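Local structure of arsenic responsive repressor ArsR (Corynebacterium glutamicum ATCC 13032, 6J0E) at residues E29-A32 with D33-K36; D40-R43 with L44-L47; K80-A84 with G85-R89. The protein acts as an arsenic(III)-responsive transcriptional repressor of the ArsR family, probably releasing its operator DNA when arsenic binds. All coordinates share one frame; numbering follows the deposited sequence.

Contact 1. Residues E29-A32 with D33-K36; sequences EHYA and DLFK
Regular alpha-helical bonding joins the two halves of Glu29-Lys36, with the amides of Asp33, Leu34, Phe35 and Lys36 donating to the carbonyls of Glu29, His30, Tyr31 and Ala32; Leu34 N lies 2.9 Å from His30 O, and the other three bonds are of similar length. On the outer side, Asp33 works through two waters. One water donates both to Asp33 OD1, at 2.8 Å, and to Glu29 OE2, so it bridges two carboxylates whose nearest oxygens, Glu29 OE2 and Asp33 OD1, stand 4.7 Å apart; this probably eases the repulsion between like charges. The second water donates to Asp33 OD2 and lies in the plane of the His30 ring at its edge, 2.7 Å from His30 ND1. The imidazole is thus linked to the acid without direct contact.

The same ring is covered on one face by Leu34. A chi1 of -179° swings the His30 imidazole to the carbonyl side of its own residue, where the next turn carries Leu34. Leu34 CG sits 4.2 Å from the ring centroid of His30 and 22° off the normal, a CH-pi contact, while Leu34 CD1 reaches His30 NE2 at 3.8 Å. The same methyl makes a looser contact with the Tyr31 ring, Leu34 CD1 to Tyr31 CD1 being 4.4 Å. Phe35 tucks its CD2 to 3.3 Å from Tyr31 O, obliquely to the ring.

Tyr31 and Phe35 meet Leu108 of helix 102-111, and Leu34 meets Leu104 there and touches Ala84 and Phe86 where helix 71-83 gives way to strand 87-92. Helix 28-38 also faces the second subunit, where Tyr31 packs on Leu44 and Glu29 on Pro41 of that chain, so this helix belongs to the dimer interface.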
ATOM      1  N   GLU B  29      -2.550   1.377 -14.609  1.00  9.83           N
ATOM      2  CA  GLU B  29      -3.580   2.386 -14.588  1.00 12.75           C
ATOM      3  C   GLU B  29      -4.754   1.908 -13.666  1.00 10.99           C
ATOM      4  O   GLU B  29      -5.306   2.704 -12.928  1.00  9.61           O
ATOM      5  CB  GLU B  29      -4.130   2.719 -15.979  1.00 15.30           C
ATOM      6  CG  GLU B  29      -5.139   3.884 -15.894  1.00 19.12           C
ATOM      7  CD  GLU B  29      -5.757   4.272 -17.219  1.00 27.08           C
ATOM      8  OE1 GLU B  29      -5.480   3.625 -18.264  1.00 25.01           O
ATOM      9  OE2 GLU B  29      -6.542   5.236 -17.148  1.00 29.63           O
ATOM     10  N   HIS B  30      -5.017   0.573 -13.630  1.00 10.55           N
ATOM     11  CA  HIS B  30      -5.979  -0.008 -12.728  1.00 10.69           C
ATOM     12  C   HIS B  30      -5.578   0.150 -11.289  1.00  9.76           C
ATOM     13  O   HIS B  30      -6.356   0.500 -10.496  1.00  8.39           O
ATOM     14  CB  HIS B  30      -6.171  -1.489 -13.150  1.00 12.17           C
ATOM     15  CG  HIS B  30      -7.169  -2.189 -12.307  1.00 13.25           C
ATOM     16  ND1 HIS B  30      -8.410  -1.626 -12.131  1.00 16.96           N
ATOM     17  CD2 HIS B  30      -7.081  -3.264 -11.503  1.00 15.69           C
ATOM     18  CE1 HIS B  30      -9.084  -2.385 -11.271  1.00 14.30           C
ATOM     19  NE2 HIS B  30      -8.304  -3.383 -10.885  1.00 17.24           N
ATOM     20  N   TYR B  31      -4.280  -0.166 -10.957  1.00  8.12           N
ATOM     21  CA  TYR B  31      -3.800   0.073  -9.643  1.00  8.06           C
ATOM     22  C   TYR B  31      -4.003   1.520  -9.193  1.00  7.01           C
ATOM     23  O   TYR B  31      -4.324   1.829  -8.081  1.00  6.80           O
ATOM     24  CB  TYR B  31      -2.341  -0.326  -9.526  1.00 10.76           C
ATOM     25  CG  TYR B  31      -2.106  -1.818  -9.686  1.00 11.57           C
ATOM     26  CD1 TYR B  31      -2.940  -2.663  -8.997  1.00 12.63           C
ATOM     27  CD2 TYR B  31      -1.118  -2.342 -10.499  1.00 13.89           C
ATOM     28  CE1 TYR B  31      -2.730  -4.026  -9.065  1.00 15.37           C
ATOM     29  CE2 TYR B  31      -0.910  -3.676 -10.597  1.00 17.07           C
ATOM     30  CZ  TYR B  31      -1.711  -4.500  -9.909  1.00 22.05           C
ATOM     31  OH  TYR B  31      -1.639  -5.908  -9.748  1.00 18.97           O
ATOM     32  N   ALA B  32      -3.701   2.487 -10.058  1.00  6.74           N
ATOM     33  CA  ALA B  32      -3.928   3.854  -9.698  1.00  8.15           C
ATOM     34  C   ALA B  32      -5.406   4.187  -9.494  1.00  7.41           C
ATOM     35  O   ALA B  32      -5.766   4.916  -8.578  1.00  9.12           O
ATOM     36  CB  ALA B  32      -3.357   4.774 -10.823  1.00  7.97           C
ATOM     37  N   ASP B  33      -6.308   3.596 -10.325  1.00  7.99           N
ATOM     38  CA  ASP B  33      -7.716   3.776 -10.038  1.00  9.46           C
ATOM     39  C   ASP B  33      -8.078   3.179  -8.670  1.00  8.95           C
ATOM     40  O   ASP B  33      -8.840   3.740  -8.035  1.00  8.81           O
ATOM     41  CB  ASP B  33      -8.678   3.157 -11.101  1.00 11.02           C
ATOM     42  CG  ASP B  33      -8.440   3.701 -12.528  1.00 15.43           C
ATOM     43  OD1 ASP B  33      -8.001   4.844 -12.653  1.00 17.00           O
ATOM     44  OD2 ASP B  33      -8.749   2.930 -13.522  1.00 16.60           O
ATOM     45  N   LEU B  34      -7.461   2.062  -8.271  1.00  7.45           N
ATOM     46  CA  LEU B  34      -7.778   1.551  -6.963  1.00  8.04           C
ATOM     47  C   LEU B  34      -7.326   2.484  -5.877  1.00  7.15           C
ATOM     48  O   LEU B  34      -7.927   2.583  -4.831  1.00  8.29           O
ATOM     49  CB  LEU B  34      -7.148   0.126  -6.803  1.00  9.17           C
ATOM     50  CG  LEU B  34      -7.786  -0.979  -7.713  1.00 10.24           C
ATOM     51  CD1 LEU B  34      -7.054  -2.278  -7.450  1.00 10.93           C
ATOM     52  CD2 LEU B  34      -9.246  -1.133  -7.313  1.00 11.09           C
ATOM     53  N   PHE B  35      -6.091   3.081  -5.941  1.00  7.05           N
ATOM     54  CA  PHE B  35      -5.663   3.975  -4.912  1.00  8.84           C
ATOM     55  C   PHE B  35      -6.562   5.253  -4.831  1.00  8.31           C
ATOM     56  O   PHE B  35      -6.823   5.785  -3.770  1.00  7.64           O
ATOM     57  CB  PHE B  35      -4.180   4.406  -5.182  1.00  7.57           C
ATOM     58  CG  PHE B  35      -3.204   3.327  -4.941  1.00  7.57           C
ATOM     59  CD1 PHE B  35      -3.238   2.643  -3.773  1.00  6.74           C
ATOM     60  CD2 PHE B  35      -2.168   3.071  -5.853  1.00  8.31           C
ATOM     61  CE1 PHE B  35      -2.239   1.651  -3.568  1.00  7.23           C
ATOM     62  CE2 PHE B  35      -1.144   2.076  -5.619  1.00  7.56           C
ATOM     63  CZ  PHE B  35      -1.245   1.401  -4.482  1.00  8.06           C
ATOM     64  N   LYS B  36      -7.137   5.664  -5.989  1.00  9.28           N
ATOM     65  CA  LYS B  36      -8.026   6.784  -6.080  1.00 10.84           C
ATOM     66  C   LYS B  36      -9.326   6.476  -5.297  1.00 11.66           C
ATOM     67  O   LYS B  36      -9.729   7.300  -4.468  1.00 14.78           O
ATOM     68  CB  LYS B  36      -8.226   7.115  -7.594  1.00 14.11           C
ATOM     69  CG  LYS B  36      -9.125   8.274  -7.789  1.00 16.91           C
ATOM     70  CD  LYS B  36      -9.070   8.630  -9.272  1.00 19.68           C
ATOM     71  CE  LYS B  36      -9.275  10.080  -9.441  1.00 27.19           C
ATOM     72  NZ  LYS B  36     -10.599  10.439  -8.868  1.00 29.53           N
TER
HETATM   73  O   HOH W   1      -7.544   6.141 -15.061  1.00 22.54           O
HETATM   74  O   HOH W   2      -9.570   0.535 -13.323  1.00 18.88           O

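Contact 2. Residues D40-R43 with L44-L47; sequences DPVR and LRIL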
ATOM      1  N   ASP B  40     -10.372   8.353  -0.054  1.00 12.19           N
ATOM      2  CA  ASP B  40     -11.508   9.017   0.558  1.00 13.27           C
ATOM      3  C   ASP B  40     -11.470   8.594   2.062  1.00 11.66           C
ATOM      4  O   ASP B  40     -11.481   7.433   2.363  1.00  9.30           O
ATOM      5  CB  ASP B  40     -12.812   8.527  -0.089  1.00 15.30           C
ATOM      6  CG  ASP B  40     -14.044   9.106   0.589  1.00 18.40           C
ATOM      7  OD1 ASP B  40     -14.345   8.818   1.731  1.00 20.39           O
ATOM      8  OD2 ASP B  40     -14.744   9.844  -0.020  1.00 21.76           O
ATOM      9  N   PRO B  41     -11.484   9.498   2.973  1.00 13.05           N
ATOM     10  CA  PRO B  41     -11.438   9.149   4.405  1.00 14.03           C
ATOM     11  C   PRO B  41     -12.524   8.279   4.975  1.00 11.72           C
ATOM     12  O   PRO B  41     -12.220   7.374   5.777  1.00 14.00           O
ATOM     13  CB  PRO B  41     -11.499  10.539   5.151  1.00 17.06           C
ATOM     14  CG  PRO B  41     -11.642  11.551   4.086  1.00 16.71           C
ATOM     15  CD  PRO B  41     -11.786  10.938   2.727  1.00 13.79           C
ATOM     16  N   VAL B  42     -13.767   8.515   4.546  1.00 15.25           N
ATOM     17  CA  VAL B  42     -14.904   7.729   5.025  1.00 15.91           C
ATOM     18  C   VAL B  42     -14.650   6.255   4.547  1.00 11.92           C
ATOM     19  O   VAL B  42     -14.983   5.270   5.233  1.00 10.87           O
ATOM     20  CB  VAL B  42     -16.264   8.320   4.592  1.00 17.45           C
ATOM     21  CG1 VAL B  42     -17.439   7.389   4.938  1.00 20.86           C
ATOM     22  CG2 VAL B  42     -16.454   9.668   5.194  1.00 18.35           C
ATOM     23  N   ARG B  43     -14.205   6.086   3.276  1.00 11.16           N
ATOM     24  CA  ARG B  43     -13.945   4.727   2.798  1.00 10.27           C
ATOM     25  C   ARG B  43     -12.933   4.004   3.587  1.00  7.82           C
ATOM     26  O   ARG B  43     -13.048   2.828   3.875  1.00  8.04           O
ATOM     27  CB  ARG B  43     -13.510   4.666   1.294  1.00 10.37           C
ATOM     28  CG  ARG B  43     -14.643   4.945   0.354  1.00 14.77           C
ATOM     29  CD  ARG B  43     -14.292   5.154  -1.059  1.00 16.60           C
ATOM     30  NE  ARG B  43     -15.416   5.799  -1.668  1.00 17.90           N
ATOM     31  CZ  ARG B  43     -15.312   6.517  -2.785  1.00 25.61           C
ATOM     32  NH1 ARG B  43     -14.089   6.800  -3.318  1.00 28.14           N
ATOM     33  NH2 ARG B  43     -16.440   7.000  -3.305  1.00 29.08           N
ATOM     34  N   LEU B  44     -11.914   4.696   3.970  1.00  9.41           N
ATOM     35  CA  LEU B  44     -10.867   4.072   4.778  1.00 11.94           C
ATOM     36  C   LEU B  44     -11.364   3.654   6.128  1.00 12.30           C
ATOM     37  O   LEU B  44     -10.974   2.595   6.634  1.00 10.44           O
ATOM     38  CB  LEU B  44      -9.664   5.060   4.980  1.00 13.20           C
ATOM     39  CG  LEU B  44      -8.865   5.168   3.713  1.00 13.23           C
ATOM     40  CD1 LEU B  44      -7.561   5.904   4.170  1.00 14.85           C
ATOM     41  CD2 LEU B  44      -8.456   3.901   3.024  1.00 13.60           C
ATOM     42  N   ARG B  45     -12.136   4.532   6.746  1.00 12.79           N
ATOM     43  CA  ARG B  45     -12.855   4.156   8.003  1.00 14.87           C
ATOM     44  C   ARG B  45     -13.825   2.993   7.917  1.00 12.81           C
ATOM     45  O   ARG B  45     -13.896   2.213   8.893  1.00 13.12           O
ATOM     46  CB  ARG B  45     -13.546   5.343   8.613  1.00 14.88           C
ATOM     47  CG  ARG B  45     -12.555   6.417   8.999  1.00 17.11           C
ATOM     48  CD  ARG B  45     -12.952   7.332  10.185  1.00 15.13           C
ATOM     49  NE  ARG B  45     -14.282   7.882  10.008  1.00 18.59           N
ATOM     50  CZ  ARG B  45     -14.635   8.945   9.298  1.00 15.80           C
ATOM     51  NH1 ARG B  45     -13.776   9.603   8.589  1.00 18.57           N
ATOM     52  NH2 ARG B  45     -15.922   9.313   9.251  1.00 18.44           N
ATOM     53  N   ILE B  46     -14.547   2.886   6.839  1.00 12.37           N
ATOM     54  CA  ILE B  46     -15.381   1.729   6.635  1.00 13.62           C
ATOM     55  C   ILE B  46     -14.459   0.567   6.642  1.00 13.47           C
ATOM     56  O   ILE B  46     -14.759  -0.408   7.339  1.00 11.51           O
ATOM     57  CB  ILE B  46     -16.225   1.749   5.372  1.00 13.87           C
ATOM     58  CG1 ILE B  46     -17.146   2.926   5.443  1.00 12.57           C
ATOM     59  CG2 ILE B  46     -16.845   0.377   5.198  1.00 14.15           C
ATOM     60  CD1 ILE B  46     -18.109   3.190   4.281  1.00 12.78           C
ATOM     61  N   LEU B  47     -13.375   0.618   5.829  1.00 11.70           N
ATOM     62  CA  LEU B  47     -12.427  -0.528   5.890  1.00 12.46           C
ATOM     63  C   LEU B  47     -11.926  -0.875   7.238  1.00 15.78           C
ATOM     64  O   LEU B  47     -11.769  -2.075   7.564  1.00 16.15           O
ATOM     65  CB  LEU B  47     -11.252  -0.379   4.901  1.00 13.05           C
ATOM     66  CG  LEU B  47     -11.783  -0.361   3.565  1.00 13.53           C
ATOM     67  CD1 LEU B  47     -10.613  -0.084   2.622  1.00 15.05           C
ATOM     68  CD2 LEU B  47     -12.390  -1.739   3.160  1.00 14.98           C
TER
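Val42 CA lies over one face of the Arg45 guanidinium, 4.1 Å above its plane and displaced toward the rim, and Val42 CG2 touches Arg45 NH2 at 4.1 Å. A bend at chi3 (-51°) turns the group back along the preceding turn, while the stem of the chain passes close to a carbonyl, Arg45 CG being 3.4 Å from Pro41 O. Arg45 NH1 ends on Ser28 OG of the second subunit. The Arg43 guanidinium has Asp40 CG over one face, again near the rim; its NE is bonded to His77 ND1 and its NH1 to Val37 O.

Asp40 is the N-cap of helix 41-52, the helix preceding the helix-turn-helix pair 60-67 and 71-83 of this winged-helix fold. Asp40 OD1 accepts from Arg43 N at 3.1 Å with an N-H...O angle of 160°, approached on the anti side but tilted out of the carboxylate plane, and more weakly from Val42 N. The main chain then takes over: Leu44 N donates to Asp40 O at 3.2 Å, and Arg45 N, Ile46 N and Leu47 N bond in the same i to i-4 pattern.

One turn apart, Val42 CG1 approaches Ile46 CD1 at 4.3 Å, and Ile46 continues onto Leu63 and Met67 of helix 60-67. Leu44 and Leu47 both pack on Leu38 of helix 28-38, and Leu47 also meets Ile114 of the second subunit.

Contact 3. Residues K80-A84 with G85-R89; sequences KMTEA and GFLDR
Met81 and Leu87 meet because Leu87 holds CG beside its backbone N (chi1 -52°), which brings its CD1 to 3.7 Å from Met81 CB. The chain reverses between them at Gly85, whose positive phi of 97° would drive a beta carbon into Ala84 O, so the position demands glycine. Helix 71-83 closes here in a Schellman motif, defined by two bonds back into the last turn, Phe86 N to Met81 O (weak, 3.0 Å) and Gly85 N to Thr82 O (3.1 Å), the latter from well above the carbonyl plane rather than on a lone pair. Met81 O also takes weak bonds from Gly85 N and Leu87 N.

Thr82 crosses Leu87 at about a right angle, its OG1 lying 3.6 Å from Leu87 CB; the hydroxyl itself is engaged by Leu78 O one turn earlier. Beside it, Thr82 CA points its hydrogen at Leu87 O, a C-H...O contact of 3.5 Å that is fairly straight (157° at the hydrogen). A water donates to both carbonyls, 2.7 Å to Thr82 O and 2.6 Å to Leu87 O, bridging the helix end and the first residue of the strand. Elsewhere in the turn, Ala84 CB rests obliquely against the Phe86 ring, 4.0 Å from its CD2.

The contact joins helix 71-83, probably the DNA-recognition helix as in other winged-helix repressors, to strand 87-92 of the wing. The Phe86 ring meets that of Phe105 and packs on Val37 and Leu38 of helix 28-38, while Asp88 forms salt bridges with Arg99 and Arg101. Met81 O keeps its i+4 amide, Gly85 N, only weakly, whereas Thr82 O, whose i+4 amide (Phe86 N) has gone to Met81 O, takes Gly85 N and a water instead; together these bonds probably fix the direction in which the strand departs.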
ATOM      1  N   LYS B  80     -19.215   1.813  -4.164  1.00 12.69           N
ATOM      2  CA  LYS B  80     -17.984   2.161  -4.868  1.00 12.83           C
ATOM      3  C   LYS B  80     -16.881   1.143  -4.492  1.00 11.12           C
ATOM      4  O   LYS B  80     -16.212   0.679  -5.358  1.00 10.58           O
ATOM      5  CB  LYS B  80     -17.572   3.579  -4.507  1.00 14.99           C
ATOM      6  CG  LYS B  80     -18.594   4.624  -5.021  1.00 15.80           C
ATOM      7  CD  LYS B  80     -18.677   4.708  -6.542  1.00 18.52           C
ATOM      8  CE  LYS B  80     -19.582   5.954  -6.908  1.00 17.66           C
ATOM      9  NZ  LYS B  80     -19.706   5.837  -8.376  1.00 20.08           N
ATOM     10  N   MET B  81     -16.813   0.719  -3.231  1.00  9.70           N
ATOM     11  CA  MET B  81     -15.824  -0.205  -2.817  1.00  9.24           C
ATOM     12  C   MET B  81     -16.046  -1.636  -3.362  1.00  8.63           C
ATOM     13  O   MET B  81     -15.123  -2.349  -3.662  1.00 10.38           O
ATOM     14  CB  MET B  81     -15.608  -0.205  -1.333  1.00 12.48           C
ATOM     15  CG  MET B  81     -14.887   1.066  -0.946  1.00 18.92           C
ATOM     16  SD  MET B  81     -14.581   0.815   0.787  1.00 32.91           S
ATOM     17  CE  MET B  81     -16.093   1.455   1.341  1.00 12.92           C
ATOM     18  N   THR B  82     -17.318  -2.005  -3.436  1.00  8.17           N
ATOM     19  CA  THR B  82     -17.706  -3.298  -4.042  1.00  8.69           C
ATOM     20  C   THR B  82     -17.420  -3.260  -5.621  1.00  9.63           C
ATOM     21  O   THR B  82     -17.007  -4.232  -6.077  1.00  7.66           O
ATOM     22  CB  THR B  82     -19.169  -3.561  -3.789  1.00  9.28           C
ATOM     23  OG1 THR B  82     -19.381  -3.731  -2.373  1.00 10.05           O
ATOM     24  CG2 THR B  82     -19.633  -4.820  -4.469  1.00  8.90           C
ATOM     25  N   GLU B  83     -17.725  -2.178  -6.291  1.00  9.21           N
ATOM     26  CA  GLU B  83     -17.497  -2.137  -7.749  1.00 11.45           C
ATOM     27  C   GLU B  83     -15.963  -2.241  -7.932  1.00 12.56           C
ATOM     28  O   GLU B  83     -15.445  -2.709  -8.979  1.00 14.62           O
ATOM     29  CB  GLU B  83     -18.084  -0.885  -8.293  1.00 13.19           C
ATOM     30  CG  GLU B  83     -19.595  -0.982  -8.362  1.00 16.63           C
ATOM     31  CD  GLU B  83     -20.300   0.314  -8.440  1.00 16.53           C
ATOM     32  OE1 GLU B  83     -21.541   0.278  -8.643  1.00 21.10           O
ATOM     33  OE2 GLU B  83     -19.680   1.353  -8.474  1.00 19.44           O
ATOM     34  N   ALA B  84     -15.216  -1.663  -7.016  1.00  9.71           N
ATOM     35  CA  ALA B  84     -13.738  -1.701  -7.144  1.00  9.00           C
ATOM     36  C   ALA B  84     -13.138  -3.033  -6.869  1.00 12.18           C
ATOM     37  O   ALA B  84     -11.952  -3.273  -7.137  1.00 13.56           O
ATOM     38  CB  ALA B  84     -13.120  -0.585  -6.357  1.00  9.75           C
ATOM     39  N   GLY B  85     -13.895  -3.899  -6.166  1.00 11.47           N
ATOM     40  CA  GLY B  85     -13.455  -5.236  -5.827  1.00 10.34           C
ATOM     41  C   GLY B  85     -12.867  -5.365  -4.399  1.00 10.06           C
ATOM     42  O   GLY B  85     -12.337  -6.439  -4.032  1.00  9.75           O
ATOM     43  N   PHE B  86     -12.849  -4.260  -3.593  1.00  8.11           N
ATOM     44  CA  PHE B  86     -12.426  -4.353  -2.236  1.00  9.83           C
ATOM     45  C   PHE B  86     -13.327  -5.186  -1.311  1.00  9.18           C
ATOM     46  O   PHE B  86     -12.885  -5.677  -0.272  1.00  7.97           O
ATOM     47  CB  PHE B  86     -12.217  -2.977  -1.596  1.00 10.24           C
ATOM     48  CG  PHE B  86     -11.102  -2.154  -2.274  1.00  9.70           C
ATOM     49  CD1 PHE B  86      -9.832  -2.695  -2.316  1.00 14.28           C
ATOM     50  CD2 PHE B  86     -11.347  -0.937  -2.835  1.00 11.49           C
ATOM     51  CE1 PHE B  86      -8.803  -1.988  -2.969  1.00 15.10           C
ATOM     52  CE2 PHE B  86     -10.318  -0.234  -3.501  1.00 11.43           C
ATOM     53  CZ  PHE B  86      -9.086  -0.729  -3.490  1.00 12.38           C
ATOM     54  N   LEU B  87     -14.620  -5.152  -1.711  1.00  9.27           N
ATOM     55  CA  LEU B  87     -15.714  -5.817  -0.881  1.00 11.54           C
ATOM     56  C   LEU B  87     -16.516  -6.661  -1.816  1.00 11.15           C
ATOM     57  O   LEU B  87     -16.528  -6.433  -3.002  1.00 10.44           O
ATOM     58  CB  LEU B  87     -16.714  -4.859  -0.262  1.00 10.40           C
ATOM     59  CG  LEU B  87     -16.077  -3.735   0.542  1.00 11.63           C
ATOM     60  CD1 LEU B  87     -17.162  -2.722   0.903  1.00 12.50           C
ATOM     61  CD2 LEU B  87     -15.277  -4.140   1.759  1.00 11.33           C
ATOM     62  N   ASP B  88     -17.237  -7.588  -1.237  1.00 13.61           N
ATOM     63  CA  ASP B  88     -18.322  -8.151  -2.097  1.00 14.44           C
ATOM     64  C   ASP B  88     -19.445  -8.432  -1.150  1.00 14.37           C
ATOM     65  O   ASP B  88     -19.344  -8.133   0.023  1.00 11.84           O
ATOM     66  CB  ASP B  88     -17.940  -9.383  -2.892  1.00 17.77           C
ATOM     67  CG  ASP B  88     -17.538 -10.521  -2.058  1.00 18.33           C
ATOM     68  OD1 ASP B  88     -17.633 -10.522  -0.849  1.00 15.47           O
ATOM     69  OD2 ASP B  88     -17.151 -11.530  -2.683  1.00 21.42           O
ATOM     70  N   ARG B  89     -20.536  -8.868  -1.747  1.00 14.65           N
ATOM     71  CA  ARG B  89     -21.748  -8.964  -0.989  1.00 16.63           C
ATOM     72  C   ARG B  89     -21.988 -10.462  -0.694  1.00 18.30           C
ATOM     73  O   ARG B  89     -21.809 -11.327  -1.565  1.00 18.25           O
ATOM     74  CB  ARG B  89     -22.874  -8.344  -1.787  1.00 18.34           C
ATOM     75  CG  ARG B  89     -22.819  -6.854  -2.008  1.00 19.11           C
ATOM     76  CD  ARG B  89     -23.411  -6.443  -3.349  1.00 23.74           C
ATOM     77  NE  ARG B  89     -24.856  -6.744  -3.422  1.00 28.47           N
ATOM     78  CZ  ARG B  89     -25.853  -5.934  -3.012  1.00 31.41           C
ATOM     79  NH1 ARG B  89     -25.625  -4.763  -2.461  1.00 25.21           N
ATOM     80  NH2 ARG B  89     -27.118  -6.342  -3.090  1.00 30.95           N
TER
HETATM   81  O   HOH W   3     -16.936  -6.841  -5.531  1.00 17.31           O

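In the fold
From the N terminus, contact 1 comes first, one helix (28-38) bonded to itself; contact 2 follows after a short turn, starting helix 41-52; contact 3 ends helix 71-83 and closes the tight reversal into strand 87-92. The three run in series, with no nesting or crossing. Contacts 1 and 2 do not touch within the chain beyond adjoining in sequence, yet both face the second subunit. Contact 3 meets each of them: Leu34 reaches Ala84 and Phe86, while Arg43, Ile46 and Leu47 reach Lys80, Met81 and Leu87. Dimer-facing helices 28-38 and 41-52 are thereby tied to the junction between the probable recognition helix and the wing.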